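Side-chain contacts in glycinin A3B4 subunit (Glycine max, PDB 2D5F), which serves as an 11S seed storage globulin of soybean, assembling into hexamers and probably holding amino acids in reserve for the germinating seedling: residues W33-P38 and Q158-F163; L40-V45 and V423-F428; L146-N151 and F444-N449; V372-N377 and G488-P493. All coordinates share one frame; numbering follows the deposited sequence.

In the fold
The four contacts follow one principle, that distant parts of a chain can meet through shape with no hydrogen bond across. Contacts 2 and 3 join the two cupin halves and are buried and mainly apolar: contact 2 lays a short helix on an edge strand of the C-terminal half, and contact 3 sets two corresponding strands against each other. Contact 1 joins two loops of the N-terminal half through a buried serine and proline, with an exposed glutamine at the margin, and touches contacts 2 and 3. Contact 4 binds the C-terminal tail to the second half, with a leucine pair buried inside and an exposed asparagine and proline at the surface.

Contact 1: residues W33-P38 and Q158-F163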
loop_
_atom_site.group_PDB
_atom_site.type_symbol
_atom_site.label_atom_id
_atom_site.label_comp_id
_atom_site.label_asym_id
_atom_site.label_seq_id
_atom_site.Cartn_x
_atom_site.Cartn_y
_atom_site.Cartn_z
ATOM N N TRP B 33 0.785 -23.910 28.518
ATOM C CA TRP B 33 -0.283 -24.818 28.112
ATOM C C TRP B 33 0.389 -25.674 27.038
ATOM O O TRP B 33 1.133 -25.145 26.211
ATOM C CB TRP B 33 -1.450 -24.041 27.495
ATOM C CG TRP B 33 -2.434 -23.444 28.492
ATOM C CD1 TRP B 33 -3.695 -23.905 28.775
ATOM C CD2 TRP B 33 -2.257 -22.257 29.282
ATOM N NE1 TRP B 33 -4.312 -23.076 29.683
ATOM C CE2 TRP B 33 -3.453 -22.060 30.015
ATOM C CE3 TRP B 33 -1.202 -21.341 29.444
ATOM C CZ2 TRP B 33 -3.628 -20.979 30.892
ATOM C CZ3 TRP B 33 -1.376 -20.262 30.320
ATOM C CH2 TRP B 33 -2.580 -20.095 31.034
ATOM N N ASN B 34 0.167 -26.985 27.066
ATOM C CA ASN B 34 0.764 -27.876 26.073
ATOM C C ASN B 34 0.232 -27.470 24.692
ATOM O O ASN B 34 -0.982 -27.432 24.477
ATOM C CB ASN B 34 0.373 -29.327 26.370
ATOM C CG ASN B 34 1.139 -30.322 25.524
ATOM O OD1 ASN B 34 1.252 -30.165 24.308
ATOM N ND2 ASN B 34 1.665 -31.361 26.164
ATOM N N SER B 35 1.127 -27.184 23.755
ATOM C CA SER B 35 0.693 -26.764 22.423
ATOM C C SER B 35 0.020 -27.883 21.621
ATOM O O SER B 35 -0.516 -27.640 20.542
ATOM C CB SER B 35 1.883 -26.207 21.631
ATOM O OG SER B 35 2.864 -27.207 21.430
ATOM N N GLN B 36 0.025 -29.101 22.154
ATOM C CA GLN B 36 -0.570 -30.221 21.443
ATOM C C GLN B 36 -2.040 -30.510 21.732
ATOM O O GLN B 36 -2.602 -31.459 21.196
ATOM C CB GLN B 36 0.290 -31.470 21.643
ATOM C CG GLN B 36 1.605 -31.378 20.871
ATOM C CD GLN B 36 2.605 -32.448 21.254
ATOM O OE1 GLN B 36 3.656 -32.582 20.625
ATOM N NE2 GLN B 36 2.291 -33.211 22.295
ATOM N N HIS B 37 -2.666 -29.700 22.580
ATOM C CA HIS B 37 -4.091 -29.866 22.843
ATOM C C HIS B 37 -4.758 -29.630 21.492
ATOM O O HIS B 37 -4.415 -28.673 20.789
ATOM C CB HIS B 37 -4.604 -28.810 23.829
ATOM C CG HIS B 37 -4.332 -29.138 25.262
ATOM N ND1 HIS B 37 -3.414 -28.448 26.024
ATOM C CD2 HIS B 37 -4.843 -30.099 26.066
ATOM C CE1 HIS B 37 -3.369 -28.974 27.235
ATOM N NE2 HIS B 37 -4.226 -29.977 27.286
ATOM N N PRO B 38 -5.709 -30.490 21.105
ATOM C CA PRO B 38 -6.359 -30.278 19.809
ATOM C C PRO B 38 -6.954 -28.885 19.588
ATOM O O PRO B 38 -6.942 -28.378 18.466
ATOM C CB PRO B 38 -7.407 -31.408 19.740
ATOM C CG PRO B 38 -7.515 -31.919 21.162
ATOM C CD PRO B 38 -6.124 -31.770 21.700
ATOM N N GLN B 158 5.598 -25.534 13.589
ATOM C CA GLN B 158 4.599 -25.177 14.596
ATOM C C GLN B 158 5.040 -25.160 16.055
ATOM O O GLN B 158 4.328 -24.633 16.905
ATOM C CB GLN B 158 3.385 -26.097 14.458
ATOM C CG GLN B 158 3.554 -27.446 15.130
ATOM C CD GLN B 158 2.645 -27.594 16.330
ATOM O OE1 GLN B 158 1.418 -27.628 16.193
ATOM N NE2 GLN B 158 3.237 -27.674 17.520
ATOM N N ASN B 159 6.202 -25.725 16.357
ATOM C CA ASN B 159 6.655 -25.762 17.741
ATOM C C ASN B 159 7.033 -24.410 18.324
ATOM O O ASN B 159 7.610 -23.562 17.643
ATOM C CB ASN B 159 7.869 -26.680 17.903
ATOM C CG ASN B 159 7.561 -28.129 17.585
ATOM O OD1 ASN B 159 7.429 -28.508 16.423
ATOM N ND2 ASN B 159 7.448 -28.948 18.622
ATOM N N PRO B 160 6.690 -24.187 19.599
ATOM C CA PRO B 160 7.042 -22.920 20.238
ATOM C C PRO B 160 8.542 -23.030 20.515
ATOM O O PRO B 160 9.054 -24.128 20.758
ATOM C CB PRO B 160 6.193 -22.924 21.508
ATOM C CG PRO B 160 6.014 -24.383 21.803
ATOM C CD PRO B 160 5.761 -24.964 20.440
ATOM N N ARG B 161 9.254 -21.913 20.445
ATOM C CA ARG B 161 10.696 -21.923 20.678
ATOM C C ARG B 161 11.106 -20.641 21.374
ATOM O O ARG B 161 10.613 -19.570 21.030
ATOM C CB ARG B 161 11.475 -21.986 19.357
ATOM C CG ARG B 161 11.376 -23.259 18.540
ATOM C CD ARG B 161 12.280 -23.116 17.321
ATOM N NE ARG B 161 12.509 -24.372 16.610
ATOM C CZ ARG B 161 11.596 -25.005 15.880
ATOM N NH1 ARG B 161 11.907 -26.143 15.272
ATOM N NH2 ARG B 161 10.374 -24.498 15.755
ATOM N N VAL B 162 12.027 -20.752 22.329
ATOM C CA VAL B 162 12.532 -19.587 23.043
ATOM C C VAL B 162 14.060 -19.604 23.005
ATOM O O VAL B 162 14.697 -20.522 23.528
ATOM C CB VAL B 162 12.076 -19.566 24.521
ATOM C CG1 VAL B 162 12.514 -18.250 25.179
ATOM C CG2 VAL B 162 10.567 -19.711 24.604
ATOM N N PHE B 163 14.643 -18.597 22.364
ATOM C CA PHE B 163 16.092 -18.493 22.268
ATOM C C PHE B 163 16.588 -17.548 23.358
ATOM O O PHE B 163 16.389 -16.336 23.267
ATOM C CB PHE B 163 16.511 -17.954 20.891
ATOM C CG PHE B 163 16.203 -18.883 19.744
ATOM C CD1 PHE B 163 14.889 -19.085 19.321
ATOM C CD2 PHE B 163 17.228 -19.567 19.096
ATOM C CE1 PHE B 163 14.603 -19.957 18.268
ATOM C CE2 PHE B 163 16.954 -20.442 18.041
ATOM C CZ PHE B 163 15.639 -20.638 17.624
#
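Ser35 supplies nearly all of the touch from its loop: its hydroxyl OG stands 3.8 Å from the ring carbon CD of Pro160 and 4.0 Å from the amide nitrogen NE2 of Gln158. Neither approach is a hydrogen bond. The polar need of OG is met by Glu175, to which it is hydrogen-bonded, so the proline ring abuts a hydroxyl that is already engaged. Ser35 OG lies between its own backbone N and carbonyl carbon (chi1 63°), a setting that sends it outward to the opposite loop. Gln158 adopts the same first rotation and then bends at its second torsion (chi2 112°), which carries the amide back over the gap toward the serine.

Ser35 rides on a turn. Residues Asn34 to His37 form a type I beta turn with Ser35 and Gln36 at its corners, and an Asx turn reinforces it: the backbone N of Gln36 donates to Asn34 OD1 at 2.7 Å, only slightly tilted from the carbonyl plane. The backbone O of Asn34 receives two weak bonds, from N and from ND1 of His37. His37 in turn occupies the N-cap position of the helix that follows.

Just beside the proline, Asn159 packs on Gln10 of the second subunit. The contact thus sits where strand 28-32 hands over to helix 38-43: Trp33 is tied by its backbone to Val47 of strand 46-52, and Gln158 touches Gln41 of the helix.

Contact 2: residues L40-V45 and V423-F428; sequences LQCAGV and VVPQNF
Pro425 serves two partners with one ring: CG faces the sulfur SG of Cys42 at 4.2 Å, while CB sits over the centre of one face of the Phe428 ring, 3.5 Å above its plane. Phe428 is brought round by a type II beta turn from Pro425 to Phe428, closed by the bond from Phe428 N to Pro425 O (3.0 Å); its side chain also packs on Val403.

The rest of the contact is a valine divided between two helix residues. Val423 points toward the helix, and its two methyls part company: CG1, trans to the backbone N (chi1 171°), meets Ala43 CB at 4.0 Å, and CG2, lying beside that N, meets Leu40 CD2 at 4.0 Å. Leu40 and Ala43 stand three residues apart, on one flank of the helix. The CB of Leu40 starts away from the strand, yet its outer methyl CD2 swings back to it, and the two side chains cross at a slant. Cys42 extends SG toward the proline; the same sulfur is bonded to Cys9 in a disulfide, which restricts how the side chain can turn. Gly44, the first residue past the helix, has positive phi, and Gly44 N and Val45 N both make weak bonds to Leu40 O at the helix end.

On the far side, Pro425 packs on Leu156 of the third subunit, and Gln426 hydrogen-bonds to Asn153 and Gln155 of that subunit. Helix 38-43 of the N-terminal cupin therefore rests on strand 421-424, which within this chain is an outermost strand of a sheet in the C-terminal cupin.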
loop_
_atom_site.group_PDB
_atom_site.type_symbol
_atom_site.label_atom_id
_atom_site.label_comp_id
_atom_site.label_asym_id
_atom_site.label_seq_id
_atom_site.Cartn_x
_atom_site.Cartn_y
_atom_site.Cartn_z
ATOM N N LEU B 40 -5.823 -25.990 20.729
ATOM C CA LEU B 40 -4.723 -25.086 20.425
ATOM C C LEU B 40 -4.106 -25.368 19.055
ATOM O O LEU B 40 -3.625 -24.448 18.386
ATOM C CB LEU B 40 -3.659 -25.161 21.527
ATOM C CG LEU B 40 -4.132 -24.653 22.901
ATOM C CD1 LEU B 40 -3.026 -24.850 23.949
ATOM C CD2 LEU B 40 -4.515 -23.174 22.804
ATOM N N GLN B 41 -4.126 -26.629 18.631
ATOM C CA GLN B 41 -3.585 -26.970 17.324
ATOM C C GLN B 41 -4.493 -26.380 16.254
ATOM O O GLN B 41 -4.025 -25.936 15.210
ATOM C CB GLN B 41 -3.491 -28.486 17.143
ATOM C CG GLN B 41 -2.504 -29.140 18.080
ATOM C CD GLN B 41 -2.181 -30.550 17.670
ATOM O OE1 GLN B 41 -3.067 -31.403 17.597
ATOM N NE2 GLN B 41 -0.910 -30.809 17.394
ATOM N N CYS B 42 -5.795 -26.370 16.523
ATOM C CA CYS B 42 -6.750 -25.811 15.579
ATOM C C CYS B 42 -6.519 -24.298 15.467
ATOM O O CYS B 42 -6.551 -23.729 14.375
ATOM C CB CYS B 42 -8.189 -26.117 16.033
ATOM S SG CYS B 42 -9.440 -24.982 15.350
ATOM N N ALA B 43 -6.252 -23.661 16.602
ATOM C CA ALA B 43 -6.028 -22.217 16.650
ATOM C C ALA B 43 -4.647 -21.808 16.143
ATOM O O ALA B 43 -4.439 -20.658 15.758
ATOM C CB ALA B 43 -6.231 -21.713 18.068
ATOM N N GLY B 44 -3.709 -22.750 16.143
ATOM C CA GLY B 44 -2.367 -22.457 15.668
ATOM C C GLY B 44 -1.606 -21.537 16.605
ATOM O O GLY B 44 -0.880 -20.640 16.162
ATOM N N VAL B 45 -1.767 -21.763 17.907
ATOM C CA VAL B 45 -1.105 -20.947 18.920
ATOM C C VAL B 45 -0.959 -21.755 20.204
ATOM O O VAL B 45 -1.432 -22.888 20.304
ATOM C CB VAL B 45 -1.957 -19.709 19.311
ATOM C CG1 VAL B 45 -2.339 -18.887 18.082
ATOM C CG2 VAL B 45 -3.221 -20.175 20.055
ATOM N N VAL B 423 -10.717 -21.891 23.464
ATOM C CA VAL B 423 -10.572 -21.555 22.056
ATOM C C VAL B 423 -11.925 -21.457 21.373
ATOM O O VAL B 423 -12.784 -22.328 21.556
ATOM C CB VAL B 423 -9.755 -22.626 21.312
ATOM C CG1 VAL B 423 -9.793 -22.366 19.800
ATOM C CG2 VAL B 423 -8.332 -22.639 21.829
ATOM N N VAL B 424 -12.118 -20.397 20.592
ATOM C CA VAL B 424 -13.350 -20.236 19.842
ATOM C C VAL B 424 -12.925 -20.149 18.378
ATOM O O VAL B 424 -12.465 -19.108 17.907
ATOM C CB VAL B 424 -14.126 -18.964 20.253
ATOM C CG1 VAL B 424 -15.397 -18.833 19.407
ATOM C CG2 VAL B 424 -14.484 -19.032 21.746
ATOM N N PRO B 425 -13.063 -21.263 17.641
ATOM C CA PRO B 425 -12.692 -21.330 16.223
ATOM C C PRO B 425 -13.390 -20.293 15.354
ATOM O O PRO B 425 -14.505 -19.864 15.648
ATOM C CB PRO B 425 -13.076 -22.755 15.830
ATOM C CG PRO B 425 -12.929 -23.521 17.147
ATOM C CD PRO B 425 -13.577 -22.561 18.114
ATOM N N GLN B 426 -12.714 -19.898 14.279
ATOM C CA GLN B 426 -13.249 -18.939 13.334
ATOM C C GLN B 426 -14.648 -19.391 12.907
ATOM O O GLN B 426 -14.884 -20.582 12.684
ATOM C CB GLN B 426 -12.326 -18.856 12.116
ATOM C CG GLN B 426 -12.860 -18.033 10.944
ATOM C CD GLN B 426 -11.912 -18.037 9.755
ATOM O OE1 GLN B 426 -11.076 -18.935 9.616
ATOM N NE2 GLN B 426 -12.051 -17.045 8.878
ATOM N N ASN B 427 -15.562 -18.429 12.812
ATOM C CA ASN B 427 -16.949 -18.659 12.407
ATOM C C ASN B 427 -17.840 -19.424 13.394
ATOM O O ASN B 427 -19.055 -19.478 13.195
ATOM C CB ASN B 427 -17.013 -19.338 11.033
ATOM C CG ASN B 427 -16.842 -18.355 9.866
ATOM O OD1 ASN B 427 -17.259 -18.648 8.740
ATOM N ND2 ASN B 427 -16.213 -17.201 10.122
ATOM N N PHE B 428 -17.271 -20.021 14.442
ATOM C CA PHE B 428 -18.126 -20.708 15.409
ATOM C C PHE B 428 -18.866 -19.610 16.177
ATOM O O PHE B 428 -18.321 -18.536 16.428
ATOM C CB PHE B 428 -17.323 -21.559 16.403
ATOM C CG PHE B 428 -16.834 -22.876 15.848
ATOM C CD1 PHE B 428 -16.771 -24.003 16.668
ATOM C CD2 PHE B 428 -16.390 -22.984 14.532
ATOM C CE1 PHE B 428 -16.271 -25.215 16.193
ATOM C CE2 PHE B 428 -15.889 -24.190 14.044
ATOM C CZ PHE B 428 -15.828 -25.311 14.877
#

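Contact 3: residues L146-N151 and F444-N449; sequences LLDTSN and FKTHHN
Leu146 lays its CB over one face of the Phe444 ring, 3.7 Å from the centroid and only 14° off the ring normal, a CH-pi contact. Its CG meets Phe444 CB at 3.7 Å, and the methyl CD2 reaches ring atom CD1 of Phe444; the two side chains run antiparallel alongside one another. Leu146 CG lies trans to the backbone N (chi1 -173°), which turns the branch toward the root of the phenylalanine. With an alanine in place of Phe444, the CB of Leu146 would probably lose the ring face it rests on and a gap would open beside Met68 and Ile70, which also touch the Phe444 side chain.

The two strands, 141-147 and 438-445, hold corresponding places in the sheets of the two cupin halves, fourth across each, and the match extends to the inverse gamma turns centred on Asp148 and Thr446. Here Asp148 OD1 stands 3.9 Å from Thr446 CG2, while OG1 of Thr446 is hydrogen-bonded to Gln155 of the third subunit. The other carboxylate oxygen, OD2, receives Asn151 ND2 at 3.1 Å on its syn side, 30° out of plane.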
loop_
_atom_site.group_PDB
_atom_site.type_symbol
_atom_site.label_atom_id
_atom_site.label_comp_id
_atom_site.label_asym_id
_atom_site.label_seq_id
_atom_site.Cartn_x
_atom_site.Cartn_y
_atom_site.Cartn_z
ATOM N N LEU B 146 0.152 -14.805 24.481
ATOM C CA LEU B 146 -0.376 -15.578 23.374
ATOM C C LEU B 146 0.817 -15.747 22.432
ATOM O O LEU B 146 1.330 -14.760 21.893
ATOM C CB LEU B 146 -1.503 -14.809 22.667
ATOM C CG LEU B 146 -2.310 -15.527 21.567
ATOM C CD1 LEU B 146 -1.442 -15.799 20.325
ATOM C CD2 LEU B 146 -2.872 -16.828 22.126
ATOM N N LEU B 147 1.281 -16.986 22.280
ATOM C CA LEU B 147 2.406 -17.294 21.398
ATOM C C LEU B 147 1.833 -17.677 20.031
ATOM O O LEU B 147 1.371 -18.798 19.830
ATOM C CB LEU B 147 3.243 -18.454 21.964
ATOM C CG LEU B 147 4.222 -18.206 23.130
ATOM C CD1 LEU B 147 3.506 -17.621 24.319
ATOM C CD2 LEU B 147 4.884 -19.522 23.525
ATOM N N ASP B 148 1.856 -16.733 19.099
ATOM C CA ASP B 148 1.315 -16.956 17.763
ATOM C C ASP B 148 2.253 -17.799 16.890
ATOM O O ASP B 148 2.795 -17.314 15.900
ATOM C CB ASP B 148 1.032 -15.594 17.115
ATOM C CG ASP B 148 0.261 -15.706 15.808
ATOM O OD1 ASP B 148 -0.465 -16.706 15.612
ATOM O OD2 ASP B 148 0.373 -14.778 14.982
ATOM N N THR B 149 2.418 -19.067 17.264
ATOM C CA THR B 149 3.291 -20.000 16.551
ATOM C C THR B 149 2.947 -20.219 15.075
ATOM O O THR B 149 3.836 -20.455 14.263
ATOM C CB THR B 149 3.299 -21.393 17.224
ATOM O OG1 THR B 149 1.950 -21.822 17.445
ATOM C CG2 THR B 149 4.043 -21.355 18.554
ATOM N N SER B 150 1.666 -20.151 14.726
ATOM C CA SER B 150 1.257 -20.368 13.345
ATOM C C SER B 150 1.397 -19.125 12.469
ATOM O O SER B 150 1.108 -19.173 11.278
ATOM C CB SER B 150 -0.193 -20.866 13.288
ATOM O OG SER B 150 -1.109 -19.858 13.695
ATOM N N ASN B 151 1.841 -18.018 13.054
ATOM C CA ASN B 151 1.999 -16.783 12.287
ATOM C C ASN B 151 2.834 -17.010 11.028
ATOM O O ASN B 151 3.830 -17.725 11.050
ATOM C CB ASN B 151 2.643 -15.693 13.148
ATOM C CG ASN B 151 2.797 -14.374 12.401
ATOM O OD1 ASN B 151 3.809 -14.127 11.749
ATOM N ND2 ASN B 151 1.777 -13.535 12.479
ATOM N N PHE B 444 -7.770 -13.163 22.492
ATOM C CA PHE B 444 -6.750 -12.952 21.484
ATOM C C PHE B 444 -7.339 -13.444 20.161
ATOM O O PHE B 444 -7.997 -14.481 20.119
ATOM C CB PHE B 444 -5.492 -13.747 21.826
ATOM C CG PHE B 444 -4.902 -13.420 23.176
ATOM C CD1 PHE B 444 -5.119 -14.261 24.266
ATOM C CD2 PHE B 444 -4.098 -12.294 23.346
ATOM C CE1 PHE B 444 -4.539 -13.990 25.507
ATOM C CE2 PHE B 444 -3.511 -12.010 24.586
ATOM C CZ PHE B 444 -3.731 -12.858 25.668
ATOM N N LYS B 445 -7.132 -12.696 19.085
ATOM C CA LYS B 445 -7.646 -13.105 17.779
ATOM C C LYS B 445 -6.493 -13.071 16.782
ATOM O O LYS B 445 -5.722 -12.106 16.746
ATOM C CB LYS B 445 -8.789 -12.183 17.341
ATOM C CG LYS B 445 -9.942 -12.162 18.348
ATOM C CD LYS B 445 -11.145 -11.379 17.850
ATOM C CE LYS B 445 -12.230 -11.330 18.916
ATOM N NZ LYS B 445 -13.420 -10.583 18.435
ATOM N N THR B 446 -6.379 -14.130 15.983
ATOM C CA THR B 446 -5.292 -14.257 15.016
ATOM C C THR B 446 -5.423 -13.509 13.684
ATOM O O THR B 446 -5.254 -14.079 12.602
ATOM C CB THR B 446 -4.978 -15.751 14.745
ATOM O OG1 THR B 446 -6.180 -16.444 14.396
ATOM C CG2 THR B 446 -4.381 -16.392 15.994
ATOM N N HIS B 447 -5.721 -12.221 13.789
ATOM C CA HIS B 447 -5.822 -11.338 12.640
ATOM C C HIS B 447 -5.574 -9.938 13.190
ATOM O O HIS B 447 -6.023 -9.619 14.294
ATOM C CB HIS B 447 -7.199 -11.445 11.984
ATOM C CG HIS B 447 -7.283 -10.763 10.652
ATOM N ND1 HIS B 447 -7.358 -9.393 10.517
ATOM C CD2 HIS B 447 -7.274 -11.264 9.394
ATOM C CE1 HIS B 447 -7.392 -9.079 9.234
ATOM N NE2 HIS B 447 -7.341 -10.196 8.531
ATOM N N HIS B 448 -4.850 -9.111 12.429
ATOM C CA HIS B 448 -4.499 -7.748 12.844
ATOM C C HIS B 448 -5.701 -6.823 12.997
ATOM O O HIS B 448 -5.627 -5.804 13.680
ATOM C CB HIS B 448 -3.495 -7.133 11.853
ATOM C CG HIS B 448 -4.104 -6.681 10.557
ATOM N ND1 HIS B 448 -4.664 -5.429 10.390
ATOM C CD2 HIS B 448 -4.237 -7.311 9.363
ATOM C CE1 HIS B 448 -5.113 -5.308 9.153
ATOM N NE2 HIS B 448 -4.866 -6.437 8.510
ATOM N N ASN B 449 -6.802 -7.185 12.354
ATOM C CA ASN B 449 -8.032 -6.398 12.409
ATOM C C ASN B 449 -9.215 -7.371 12.356
ATOM O O ASN B 449 -10.010 -7.360 11.419
ATOM C CB ASN B 449 -8.078 -5.421 11.225
ATOM C CG ASN B 449 -9.208 -4.412 11.338
ATOM O OD1 ASN B 449 -9.808 -4.248 12.402
ATOM N ND2 ASN B 449 -9.495 -3.720 10.242
#

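Contact 4: residues V372-N377 and G488-P493; sequences VVLYRN and GPLVNP
Asn377, Leu490 and Pro493 bury the most surface here, and they meet two kinds of neighbour. The buried end is a pair of leucines: the methyl CD2 of Leu490 touches CD2 of Leu374 at 3.6 Å, the two side chains meeting at an angle. Both set CG beside the backbone N (Leu490 chi1 -63°, Leu374 chi1 -68°), a choice that turns each branch into the space between strands 368-374 and 490-491. Phe343 and Ile351 also pack on Leu490.

At the exposed end Asn377 meets Pro493 through its backbone rather than its amide. Its carbonyl O lies 3.1 Å from Pro493 CD and 3.4 Å from CG, while Asn377 CB is 4.3 Å from that CG. Gln433 donates a hydrogen bond to the same O, while the proline carbons approach it. Pro493 ends the chain, and it packs on Gln215 of the third subunit.

Strand 490-491 pairs by its backbone with strand 379-385, whereas 368-374 belongs to another sheet of the same cupin. With no hydrogen bond between the two segments, the tail is fitted to that strand and the loop after it by methyl packing and by a proline against a carbonyl, chemistry that depends on shape.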
loop_
_atom_site.group_PDB
_atom_site.type_symbol
_atom_site.label_atom_id
_atom_site.label_comp_id
_atom_site.label_asym_id
_atom_site.label_seq_id
_atom_site.Cartn_x
_atom_site.Cartn_y
_atom_site.Cartn_z
ATOM N N VAL B 372 -13.225 -7.897 27.512
ATOM C CA VAL B 372 -14.646 -7.879 27.794
ATOM C C VAL B 372 -14.944 -7.944 29.286
ATOM O O VAL B 372 -14.351 -8.743 30.017
ATOM C CB VAL B 372 -15.343 -9.071 27.097
ATOM C CG1 VAL B 372 -16.831 -9.063 27.401
ATOM C CG2 VAL B 372 -15.108 -8.996 25.577
ATOM N N VAL B 373 -15.862 -7.090 29.725
ATOM C CA VAL B 373 -16.283 -7.074 31.121
ATOM C C VAL B 373 -17.799 -7.208 31.147
ATOM O O VAL B 373 -18.511 -6.359 30.616
ATOM C CB VAL B 373 -15.898 -5.764 31.834
ATOM C CG1 VAL B 373 -16.433 -5.778 33.262
ATOM C CG2 VAL B 373 -14.385 -5.596 31.840
ATOM N N LEU B 374 -18.283 -8.298 31.733
ATOM C CA LEU B 374 -19.717 -8.531 31.846
ATOM C C LEU B 374 -20.085 -8.455 33.315
ATOM O O LEU B 374 -19.435 -9.067 34.165
ATOM C CB LEU B 374 -20.098 -9.903 31.285
ATOM C CG LEU B 374 -19.948 -10.080 29.767
ATOM C CD1 LEU B 374 -20.232 -11.534 29.381
ATOM C CD2 LEU B 374 -20.893 -9.130 29.047
ATOM N N TYR B 375 -21.110 -7.670 33.616
ATOM C CA TYR B 375 -21.557 -7.528 34.986
ATOM C C TYR B 375 -22.495 -8.690 35.275
ATOM O O TYR B 375 -22.836 -9.460 34.370
ATOM C CB TYR B 375 -22.279 -6.192 35.173
ATOM C CG TYR B 375 -21.472 -5.003 34.705
ATOM C CD1 TYR B 375 -20.137 -4.844 35.081
ATOM C CD2 TYR B 375 -22.042 -4.033 33.887
ATOM C CE1 TYR B 375 -19.389 -3.748 34.650
ATOM C CE2 TYR B 375 -21.304 -2.931 33.453
ATOM C CZ TYR B 375 -19.982 -2.796 33.839
ATOM O OH TYR B 375 -19.268 -1.697 33.423
ATOM N N ARG B 376 -22.898 -8.817 36.536
ATOM C CA ARG B 376 -23.791 -9.886 36.967
ATOM C C ARG B 376 -24.941 -10.059 35.986
ATOM O O ARG B 376 -25.693 -9.121 35.719
ATOM C CB ARG B 376 -24.328 -9.574 38.370
ATOM C CG ARG B 376 -25.099 -10.704 39.038
ATOM C CD ARG B 376 -25.545 -10.278 40.435
ATOM N NE ARG B 376 -26.441 -11.242 41.074
ATOM C CZ ARG B 376 -26.054 -12.391 41.626
ATOM N NH1 ARG B 376 -24.774 -12.738 41.628
ATOM N NH2 ARG B 376 -26.952 -13.198 42.179
ATOM N N ASN B 377 -25.058 -11.267 35.442
ATOM C CA ASN B 377 -26.107 -11.603 34.488
ATOM C C ASN B 377 -25.980 -10.904 33.137
ATOM O O ASN B 377 -26.830 -11.081 32.263
ATOM C CB ASN B 377 -27.478 -11.304 35.093
ATOM C CG ASN B 377 -27.753 -12.132 36.327
ATOM O OD1 ASN B 377 -27.649 -13.356 36.295
ATOM N ND2 ASN B 377 -28.105 -11.471 37.423
ATOM N N GLY B 488 -27.269 -2.823 20.997
ATOM C CA GLY B 488 -25.962 -3.462 20.999
ATOM C C GLY B 488 -25.856 -4.941 21.335
ATOM O O GLY B 488 -26.859 -5.608 21.592
ATOM N N PRO B 489 -24.623 -5.480 21.334
ATOM C CA PRO B 489 -24.309 -6.882 21.632
ATOM C C PRO B 489 -24.330 -7.204 23.125
ATOM O O PRO B 489 -24.357 -8.370 23.518
ATOM C CB PRO B 489 -22.918 -7.054 21.028
ATOM C CG PRO B 489 -22.294 -5.724 21.269
ATOM C CD PRO B 489 -23.412 -4.757 20.903
ATOM N N LEU B 490 -24.306 -6.170 23.957
ATOM C CA LEU B 490 -24.322 -6.375 25.402
ATOM C C LEU B 490 -25.758 -6.241 25.890
ATOM O O LEU B 490 -26.366 -5.177 25.774
ATOM C CB LEU B 490 -23.407 -5.354 26.079
ATOM C CG LEU B 490 -21.950 -5.539 25.647
ATOM C CD1 LEU B 490 -21.133 -4.306 25.979
ATOM C CD2 LEU B 490 -21.387 -6.779 26.320
ATOM N N VAL B 491 -26.285 -7.331 26.444
ATOM C CA VAL B 491 -27.666 -7.378 26.912
ATOM C C VAL B 491 -27.889 -7.578 28.408
ATOM O O VAL B 491 -27.306 -8.465 29.031
ATOM C CB VAL B 491 -28.434 -8.489 26.171
ATOM C CG1 VAL B 491 -29.849 -8.615 26.724
ATOM C CG2 VAL B 491 -28.463 -8.187 24.681
ATOM N N ASN B 492 -28.746 -6.743 28.982
ATOM C CA ASN B 492 -29.084 -6.871 30.392
ATOM C C ASN B 492 -30.454 -7.545 30.407
ATOM O O ASN B 492 -31.475 -6.906 30.164
ATOM C CB ASN B 492 -29.127 -5.493 31.068
ATOM C CG ASN B 492 -30.120 -4.541 30.421
ATOM O OD1 ASN B 492 -31.101 -4.129 31.053
ATOM N ND2 ASN B 492 -29.872 -4.179 29.160
ATOM N N PRO B 493 -30.489 -8.860 30.667
ATOM C CA PRO B 493 -31.773 -9.563 30.687
ATOM C C PRO B 493 -32.693 -9.103 31.820
ATOM O O PRO B 493 -32.191 -8.481 32.786
ATOM C CB PRO B 493 -31.355 -11.022 30.820
ATOM C CG PRO B 493 -30.146 -10.926 31.687
ATOM C CD PRO B 493 -29.394 -9.760 31.072
ATOM O OXT PRO B 493 -33.908 -9.379 31.724
#